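Local coordinates for Low molecular weight phosphotyrosine protein phosphatase 1 (PDB 7CUY), which probably dephosphorylates phosphotyrosine residues of proteins, along with low-molecular-weight aryl phosphates and acyl phosphates, at residues I8-N12 and S39-W45; I18-V22 and Y138-V142; I73-F78 and L95-P100. The contacts are given in a common frame with arbitrary orientation. Residue numbers count along the deposited sequence, not the author numbering.

Contact 1 of 3, residues I8-N12 and S39-W45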
loop_
_atom_site.group_PDB
_atom_site.type_symbol
_atom_site.label_atom_id
_atom_site.label_comp_id
_atom_site.label_asym_id
_atom_site.label_seq_id
_atom_site.Cartn_x
_atom_site.Cartn_y
_atom_site.Cartn_z
ATOM N N ILE A 8 2.172 -0.356 3.442
ATOM C CA ILE A 8 2.439 -1.416 4.414
ATOM C C ILE A 8 1.208 -2.305 4.518
ATOM O O ILE A 8 0.081 -1.804 4.642
ATOM C CB ILE A 8 2.755 -0.829 5.812
ATOM C CG1 ILE A 8 4.011 0.042 5.788
ATOM C CG2 ILE A 8 2.846 -1.915 6.866
ATOM C CD1 ILE A 8 5.200 -0.642 5.170
ATOM N N CYS A 9 1.417 -3.615 4.519
ATOM C CA CYS A 9 0.383 -4.514 5.017
ATOM C C CYS A 9 1.073 -5.568 5.880
ATOM O O CYS A 9 2.259 -5.443 6.215
ATOM C CB CYS A 9 -0.445 -5.106 3.874
ATOM S SG CYS A 9 0.459 -6.187 2.744
ATOM N N LEU A 10 0.325 -6.607 6.255
ATOM C CA LEU A 10 0.852 -7.548 7.243
ATOM C C LEU A 10 2.032 -8.337 6.680
ATOM O O LEU A 10 3.054 -8.496 7.359
ATOM C CB LEU A 10 -0.251 -8.489 7.727
ATOM C CG LEU A 10 0.137 -9.584 8.737
ATOM C CD1 LEU A 10 0.839 -8.986 9.958
ATOM C CD2 LEU A 10 -1.083 -10.371 9.177
ATOM N N GLY A 11 1.913 -8.827 5.440
ATOM C CA GLY A 11 2.941 -9.682 4.862
ATOM C C GLY A 11 3.531 -9.198 3.547
ATOM O O GLY A 11 4.535 -9.745 3.085
ATOM N N ASN A 12 2.915 -8.187 2.916
ATOM C CA ASN A 12 3.475 -7.551 1.724
ATOM C C ASN A 12 3.480 -8.506 0.524
ATOM O O ASN A 12 4.307 -8.393 -0.381
ATOM C CB ASN A 12 4.873 -6.997 2.037
ATOM C CG ASN A 12 5.524 -6.235 0.871
ATOM O OD1 ASN A 12 6.705 -6.463 0.562
ATOM N ND2 ASN A 12 4.780 -5.310 0.247
ATOM N N SER A 39 6.902 -0.459 -0.960
ATOM C CA SER A 39 6.014 -1.164 -0.035
ATOM C C SER A 39 6.837 -2.087 0.860
ATOM O O SER A 39 7.967 -2.441 0.527
ATOM C CB SER A 39 4.918 -1.956 -0.773
ATOM O OG SER A 39 5.480 -2.991 -1.565
ATOM N N ALA A 40 6.280 -2.457 2.016
ATOM C CA ALA A 40 6.988 -3.393 2.890
ATOM C C ALA A 40 6.011 -4.062 3.854
ATOM O O ALA A 40 4.827 -3.710 3.921
ATOM C CB ALA A 40 8.122 -2.697 3.653
ATOM N N ALA A 41 6.543 -5.018 4.626
ATOM C CA ALA A 41 5.769 -5.928 5.465
ATOM C C ALA A 41 5.993 -5.634 6.941
ATOM O O ALA A 41 7.118 -5.323 7.344
ATOM C CB ALA A 41 6.162 -7.387 5.199
ATOM N N ILE A 42 4.913 -5.731 7.738
ATOM C CA ILE A 42 5.053 -5.808 9.199
ATOM C C ILE A 42 5.824 -7.068 9.574
ATOM O O ILE A 42 6.868 -7.008 10.234
ATOM C CB ILE A 42 3.677 -5.788 9.905
ATOM C CG1 ILE A 42 2.856 -4.523 9.616
ATOM C CG2 ILE A 42 3.836 -5.949 11.442
ATOM C CD1 ILE A 42 3.420 -3.256 10.208
ATOM N N GLY A 43 5.305 -8.243 9.155
ATOM C CA GLY A 43 5.915 -9.511 9.509
ATOM C C GLY A 43 6.912 -10.027 8.467
ATOM O O GLY A 43 6.914 -9.604 7.305
ATOM N N GLY A 44 7.747 -10.975 8.894
ATOM C CA GLY A 44 8.895 -11.411 8.122
ATOM C C GLY A 44 8.762 -12.708 7.358
ATOM O O GLY A 44 9.734 -13.122 6.716
ATOM N N TRP A 45 7.582 -13.344 7.372
ATOM C CA TRP A 45 7.441 -14.695 6.824
ATOM C C TRP A 45 7.878 -14.777 5.369
ATOM O O TRP A 45 8.521 -15.748 4.970
ATOM C CB TRP A 45 5.992 -15.181 6.934
ATOM C CG TRP A 45 5.342 -15.015 8.268
ATOM C CD1 TRP A 45 5.436 -15.857 9.344
ATOM C CD2 TRP A 45 4.464 -13.950 8.667
ATOM N NE1 TRP A 45 4.679 -15.372 10.391
ATOM C CE2 TRP A 45 4.079 -14.201 10.004
ATOM C CE3 TRP A 45 3.994 -12.797 8.035
ATOM C CZ2 TRP A 45 3.238 -13.348 10.715
ATOM C CZ3 TRP A 45 3.148 -11.941 8.751
ATOM C CH2 TRP A 45 2.787 -12.225 10.075
HETATM O O HOH W 1 6.295 -11.301 5.090
#
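Strands 3-9 and 35-41 are the parallel neighbours of a beta-alpha-beta crossover, and this contact joins their C-terminal ends where the first opens into the phosphate-binding loop (P-loop) of the CX5R motif. Cys9, the probable nucleophile, starts that loop, and Gly11 N binds a sulfonate oxygen of a buffer molecule. Ile8, the main bump of the strand pair, fills the hollow between Ala40 and Ile42, its CD1 3.9 Å from Ala40 CB and its CG2 3.6 Å from Ile42 CD1. Ile42 N donates to Cys9 O (3.1 Å) as the last bond of the parallel pair, and just past the strands Gly43 N donates to Leu10 O (2.9 Å), so segment 39-45 follows the start of the P-loop. At the exposed edge Leu10 CD1 rests 3.8 Å from Trp45 CH2; a water bridges Gly11 O and Gly43 O. Asn12, with left-handed backbone angles, presses CB against Ala41 CB at 3.4 Å. Its OD1 accepts from His68; Ser39, itself hydrogen-bonded to Glu20, receives Asn12 ND2 at OG, 3.0 Å away.

Contact 2 of 3, residues I18-V22 and Y138-V142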
loop_
_atom_site.group_PDB
_atom_site.type_symbol
_atom_site.label_atom_id
_atom_site.label_comp_id
_atom_site.label_asym_id
_atom_site.label_seq_id
_atom_site.Cartn_x
_atom_site.Cartn_y
_atom_site.Cartn_z
ATOM N N ILE A 18 -0.159 -4.411 -4.470
ATOM C CA ILE A 18 -1.177 -3.820 -5.332
ATOM C C ILE A 18 -1.225 -2.314 -5.112
ATOM O O ILE A 18 -1.178 -1.531 -6.064
ATOM C CB ILE A 18 -2.547 -4.482 -5.066
ATOM C CG1 ILE A 18 -2.590 -5.910 -5.620
ATOM C CG2 ILE A 18 -3.697 -3.639 -5.611
ATOM C CD1 ILE A 18 -3.828 -6.713 -5.142
ATOM N N ALA A 19 -1.302 -1.890 -3.842
ATOM C CA ALA A 19 -1.375 -0.466 -3.530
ATOM C C ALA A 19 -0.139 0.270 -4.033
ATOM O O ALA A 19 -0.232 1.405 -4.520
ATOM C CB ALA A 19 -1.559 -0.263 -2.016
ATOM N N GLU A 20 1.026 -0.361 -3.939
ATOM C CA GLU A 20 2.226 0.255 -4.483
ATOM C C GLU A 20 2.137 0.389 -5.996
ATOM O O GLU A 20 2.453 1.444 -6.554
ATOM C CB GLU A 20 3.460 -0.554 -4.101
ATOM C CG GLU A 20 4.720 -0.001 -4.753
ATOM C CD GLU A 20 5.884 -0.944 -4.653
ATOM O OE1 GLU A 20 5.709 -2.062 -4.114
ATOM O OE2 GLU A 20 6.976 -0.554 -5.084
ATOM N N VAL A 21 1.709 -0.669 -6.682
ATOM C CA VAL A 21 1.655 -0.609 -8.140
ATOM C C VAL A 21 0.562 0.361 -8.599
ATOM O O VAL A 21 0.739 1.122 -9.571
ATOM C CB VAL A 21 1.454 -2.021 -8.719
ATOM C CG1 VAL A 21 1.090 -1.932 -10.186
ATOM C CG2 VAL A 21 2.713 -2.857 -8.549
ATOM N N VAL A 22 -0.585 0.355 -7.915
ATOM C CA VAL A 22 -1.658 1.264 -8.297
ATOM C C VAL A 22 -1.233 2.709 -8.065
ATOM O O VAL A 22 -1.536 3.593 -8.875
ATOM C CB VAL A 22 -2.956 0.905 -7.546
ATOM C CG1 VAL A 22 -3.985 2.001 -7.685
ATOM C CG2 VAL A 22 -3.529 -0.411 -8.059
ATOM N N TYR A 138 -7.851 -4.135 -5.157
ATOM C CA TYR A 138 -7.427 -3.317 -6.286
ATOM C C TYR A 138 -8.407 -2.166 -6.524
ATOM O O TYR A 138 -8.001 -1.001 -6.629
ATOM C CB TYR A 138 -7.273 -4.189 -7.540
ATOM C CG TYR A 138 -7.020 -3.369 -8.785
ATOM C CD1 TYR A 138 -5.733 -3.047 -9.163
ATOM C CD2 TYR A 138 -8.076 -2.899 -9.568
ATOM C CE1 TYR A 138 -5.485 -2.284 -10.280
ATOM C CE2 TYR A 138 -7.839 -2.130 -10.691
ATOM C CZ TYR A 138 -6.540 -1.825 -11.044
ATOM O OH TYR A 138 -6.279 -1.059 -12.164
ATOM N N GLN A 139 -9.707 -2.469 -6.598
ATOM C CA GLN A 139 -10.697 -1.414 -6.792
ATOM C C GLN A 139 -10.587 -0.345 -5.710
ATOM O O GLN A 139 -10.668 0.855 -6.000
ATOM C CB GLN A 139 -12.110 -2.005 -6.821
ATOM C CG GLN A 139 -12.428 -2.801 -8.079
ATOM C CD GLN A 139 -13.877 -2.636 -8.555
ATOM O OE1 GLN A 139 -14.720 -1.999 -7.893
ATOM N NE2 GLN A 139 -14.162 -3.183 -9.736
ATOM N N GLN A 140 -10.393 -0.760 -4.455
ATOM C CA GLN A 140 -10.276 0.202 -3.364
ATOM C C GLN A 140 -9.038 1.073 -3.525
ATOM O O GLN A 140 -9.103 2.298 -3.373
ATOM C CB GLN A 140 -10.243 -0.529 -2.021
ATOM C CG GLN A 140 -11.564 -1.175 -1.643
ATOM C CD GLN A 140 -11.430 -2.119 -0.456
ATOM O OE1 GLN A 140 -10.835 -3.192 -0.570
ATOM N NE2 GLN A 140 -11.995 -1.733 0.679
ATOM N N CYS A 141 -7.898 0.452 -3.822
ATOM C CA CYS A 141 -6.662 1.199 -4.016
ATOM C C CYS A 141 -6.777 2.203 -5.162
ATOM O O CYS A 141 -6.218 3.303 -5.094
ATOM C CB CYS A 141 -5.517 0.219 -4.272
ATOM S SG CYS A 141 -5.113 -0.783 -2.815
ATOM N N VAL A 142 -7.454 1.829 -6.244
ATOM C CA VAL A 142 -7.619 2.765 -7.352
ATOM C C VAL A 142 -8.317 4.037 -6.878
ATOM O O VAL A 142 -7.882 5.157 -7.183
ATOM C CB VAL A 142 -8.378 2.082 -8.501
ATOM C CG1 VAL A 142 -8.833 3.115 -9.549
ATOM C CG2 VAL A 142 -7.500 1.016 -9.134
#
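Val22 drives its forked side chain between Tyr138 and Val142: CG2 lies 3.5 Å from Tyr138 CE1, obliquely to the ring, and CG1 comes within 3.9 Å of Val142 CG2 and 4.1 Å of Cys141 CB. One turn earlier, Ile18 reaches with CG2 over the backbone of the partner helix, 3.8 Å from Tyr138 CA, and Ala19 offers its methyl to Cys141, CB to SG 3.7 Å. The segments belong to helices 15-29 and 132-153, the first and last of this alpha/beta fold; the axes of 18-22 and 138-142 pass 9.3 Å apart, their directions 42° from parallel. Small residues where the backbones are nearest, Ala19 and Cys141 with CA atoms 5.6 Å apart, permit this approach. Helix 53-61 adds Thr58 and Leu59 against Tyr138, whose ring also stacks on His62. Helix 15-29 carries Arg15, a probable catalytic residue, at its start. Carbon and sulfur alone meet between the side chains, so shape and burial rather than polar pairing hold the two helices together.

Contact 3 of 3, residues I73-F78 and L95-P100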
loop_
_atom_site.group_PDB
_atom_site.type_symbol
_atom_site.label_atom_id
_atom_site.label_comp_id
_atom_site.label_asym_id
_atom_site.label_seq_id
_atom_site.Cartn_x
_atom_site.Cartn_y
_atom_site.Cartn_z
ATOM N N ILE A 73 9.435 -3.891 6.973
ATOM C CA ILE A 73 9.588 -2.512 7.398
ATOM C C ILE A 73 10.735 -2.419 8.404
ATOM O O ILE A 73 11.010 -3.359 9.167
ATOM C CB ILE A 73 8.260 -2.006 7.992
ATOM C CG1 ILE A 73 8.301 -0.504 8.297
ATOM C CG2 ILE A 73 7.897 -2.779 9.259
ATOM C CD1 ILE A 73 6.921 0.073 8.693
ATOM N N ARG A 74 11.432 -1.288 8.385
ATOM C CA ARG A 74 12.484 -1.009 9.350
ATOM C C ARG A 74 12.248 0.359 9.979
ATOM O O ARG A 74 11.489 1.188 9.467
ATOM C CB ARG A 74 13.872 -1.082 8.695
ATOM C CG ARG A 74 13.921 -0.489 7.319
ATOM C CD ARG A 74 15.322 -0.553 6.722
ATOM N NE ARG A 74 15.285 -0.390 5.270
ATOM C CZ ARG A 74 15.372 -1.402 4.407
ATOM N NH1 ARG A 74 15.514 -2.645 4.855
ATOM N NH2 ARG A 74 15.315 -1.178 3.100
ATOM N N LYS A 75 12.895 0.588 11.119
ATOM C CA LYS A 75 12.699 1.848 11.827
ATOM C C LYS A 75 13.174 3.046 11.013
ATOM O O LYS A 75 12.602 4.132 11.138
ATOM C CB LYS A 75 13.420 1.805 13.173
ATOM C CG LYS A 75 13.058 0.607 14.026
ATOM C CD LYS A 75 11.804 0.878 14.823
ATOM C CE LYS A 75 11.813 0.124 16.133
ATOM N NZ LYS A 75 11.716 1.054 17.308
ATOM N N GLN A 76 14.210 2.888 10.178
ATOM C CA GLN A 76 14.643 4.045 9.401
ATOM C C GLN A 76 13.609 4.446 8.353
ATOM O O GLN A 76 13.666 5.575 7.850
ATOM C CB GLN A 76 15.992 3.796 8.731
ATOM C CG GLN A 76 15.914 3.125 7.368
ATOM C CD GLN A 76 17.173 3.324 6.546
ATOM O OE1 GLN A 76 18.006 2.414 6.425
ATOM N NE2 GLN A 76 17.314 4.517 5.960
ATOM N N ASP A 77 12.667 3.550 8.022
ATOM C CA ASP A 77 11.555 3.921 7.153
ATOM C C ASP A 77 10.811 5.121 7.712
ATOM O O ASP A 77 10.400 6.007 6.961
ATOM C CB ASP A 77 10.586 2.755 6.981
ATOM C CG ASP A 77 11.133 1.652 6.099
ATOM O OD1 ASP A 77 11.913 1.938 5.163
ATOM O OD2 ASP A 77 10.778 0.483 6.346
ATOM N N PHE A 78 10.639 5.182 9.034
ATOM C CA PHE A 78 9.864 6.288 9.585
ATOM C C PHE A 78 10.593 7.619 9.476
ATOM O O PHE A 78 9.962 8.660 9.670
ATOM C CB PHE A 78 9.485 6.011 11.040
ATOM C CG PHE A 78 8.594 4.814 11.209
ATOM C CD1 PHE A 78 7.211 4.954 11.221
ATOM C CD2 PHE A 78 9.139 3.549 11.339
ATOM C CE1 PHE A 78 6.385 3.847 11.365
ATOM C CE2 PHE A 78 8.323 2.438 11.493
ATOM C CZ PHE A 78 6.950 2.586 11.508
ATOM N N LEU A 95 1.912 -0.083 13.151
ATOM C CA LEU A 95 2.731 1.068 12.774
ATOM C C LEU A 95 2.916 2.025 13.947
ATOM O O LEU A 95 4.019 2.556 14.162
ATOM C CB LEU A 95 2.102 1.801 11.579
ATOM C CG LEU A 95 2.170 1.074 10.236
ATOM C CD1 LEU A 95 1.243 1.688 9.213
ATOM C CD2 LEU A 95 3.594 1.062 9.730
ATOM N N ARG A 96 1.836 2.280 14.700
ATOM C CA ARG A 96 1.934 3.136 15.877
ATOM C C ARG A 96 2.993 2.616 16.840
ATOM O O ARG A 96 3.816 3.389 17.348
ATOM C CB ARG A 96 0.581 3.231 16.588
ATOM C CG ARG A 96 -0.404 4.255 16.023
ATOM C CD ARG A 96 -1.556 4.552 17.019
ATOM N NE ARG A 96 -2.254 3.327 17.401
ATOM C CZ ARG A 96 -2.036 2.685 18.544
ATOM N NH1 ARG A 96 -1.153 3.178 19.413
ATOM N NH2 ARG A 96 -2.690 1.554 18.809
ATOM N N ARG A 97 3.004 1.312 17.103
ATOM C CA ARG A 97 3.985 0.826 18.067
ATOM C C ARG A 97 5.400 0.865 17.497
ATOM O O ARG A 97 6.354 1.075 18.249
ATOM C CB ARG A 97 3.632 -0.584 18.550
ATOM C CG ARG A 97 4.408 -1.693 17.892
ATOM C CD ARG A 97 4.252 -3.051 18.587
ATOM N NE ARG A 97 4.266 -4.094 17.560
ATOM C CZ ARG A 97 5.374 -4.603 17.023
ATOM N NH1 ARG A 97 6.564 -4.189 17.433
ATOM N NH2 ARG A 97 5.297 -5.533 16.073
ATOM N N LEU A 98 5.555 0.720 16.176
ATOM C CA LEU A 98 6.887 0.716 15.573
ATOM C C LEU A 98 7.498 2.110 15.403
ATOM O O LEU A 98 8.720 2.256 15.502
ATOM C CB LEU A 98 6.836 0.020 14.219
ATOM C CG LEU A 98 6.796 -1.506 14.296
ATOM C CD1 LEU A 98 6.398 -2.091 12.938
ATOM C CD2 LEU A 98 8.159 -2.001 14.723
ATOM N N ALA A 99 6.689 3.128 15.121
ATOM C CA ALA A 99 7.190 4.463 14.795
ATOM C C ALA A 99 7.979 5.071 15.952
ATOM O O ALA A 99 7.434 5.201 17.055
ATOM C CB ALA A 99 6.011 5.377 14.457
ATOM N N PRO A 100 9.232 5.463 15.762
ATOM C CA PRO A 100 9.886 6.263 16.806
ATOM C C PRO A 100 9.132 7.564 17.026
ATOM O O PRO A 100 8.770 8.263 16.076
ATOM C CB PRO A 100 11.300 6.499 16.260
ATOM C CG PRO A 100 11.340 5.887 14.905
ATOM C CD PRO A 100 10.168 4.997 14.729
#
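In this Rossmann-like alpha/beta fold, built round a parallel four-stranded sheet, the segment leading into the short helix 77-80 packs against the C-terminal end of helix 89-98 and the turn that follows it. Phe78 is the centrepiece. Its CA-to-CB bond points toward the other segment, and its ring enters a hollow lined by Leu95, Leu98, Ala99 and Pro100: CZ lies 3.7 Å from Leu98 CB and 4.1 Å from Leu95 CD2, while CD2 is 3.8 Å from Pro100 CD. Ile84 and Leu107, on neighbouring strands of the sheet, also touch this ring, so the phenylalanine joins both helical elements to the sheet. Leu98 is the second large contributor. It is held between Phe78 and Ile73, whose CG2 stands 4.0 Å from Leu98 CD1; deeper in, Ile73 CD1 meets Leu95 CD2 at 3.6 Å, and both of these residues reach Ile8 on strand 3-9. At the solvent-exposed side Lys75 lays its aliphatic chain across the helix end, with CD 3.4 Å from Leu98 O. Within 73-78, Arg74 N donates to Asp77 OD2 (2.8 Å) and Asp77 N to Arg74 O (3.0 Å); Asp77 also forms a salt bridge with Arg71. Ala99, the first residue to leave helical geometry after helix 89-98, makes the closest fit to the ring. Its CA sits over the face of Phe78 in a CH-pi contact, 3.6 Å from the ring centroid and 12° off its normal, with Ala99 CB 3.5 Å from Phe78 CE1.

Overall arrangement
From the N terminus, strand 3-9 runs into the P-loop and then helix 15-29, and contact 1 closes the first loop when strand 35-41 returns beside it. Contact 2 opens within that loop, at 18-22, and closes only at 138-142, so the two cross; Ser39 OG and Glu20 OE1, 2.7 Å apart and probably hydrogen-bonded, link them. Contact 3 follows contact 1 in series and lies within the span of contact 2, about 12 Å from it at the nearest atoms. It meets contact 1 through Ala41 O and Ile73 N. Contacts 2 and 3 occupy opposite sides of the chain's centre, one joining first and last helices, the other helix 77-80 and its lead-in to helix 89-98.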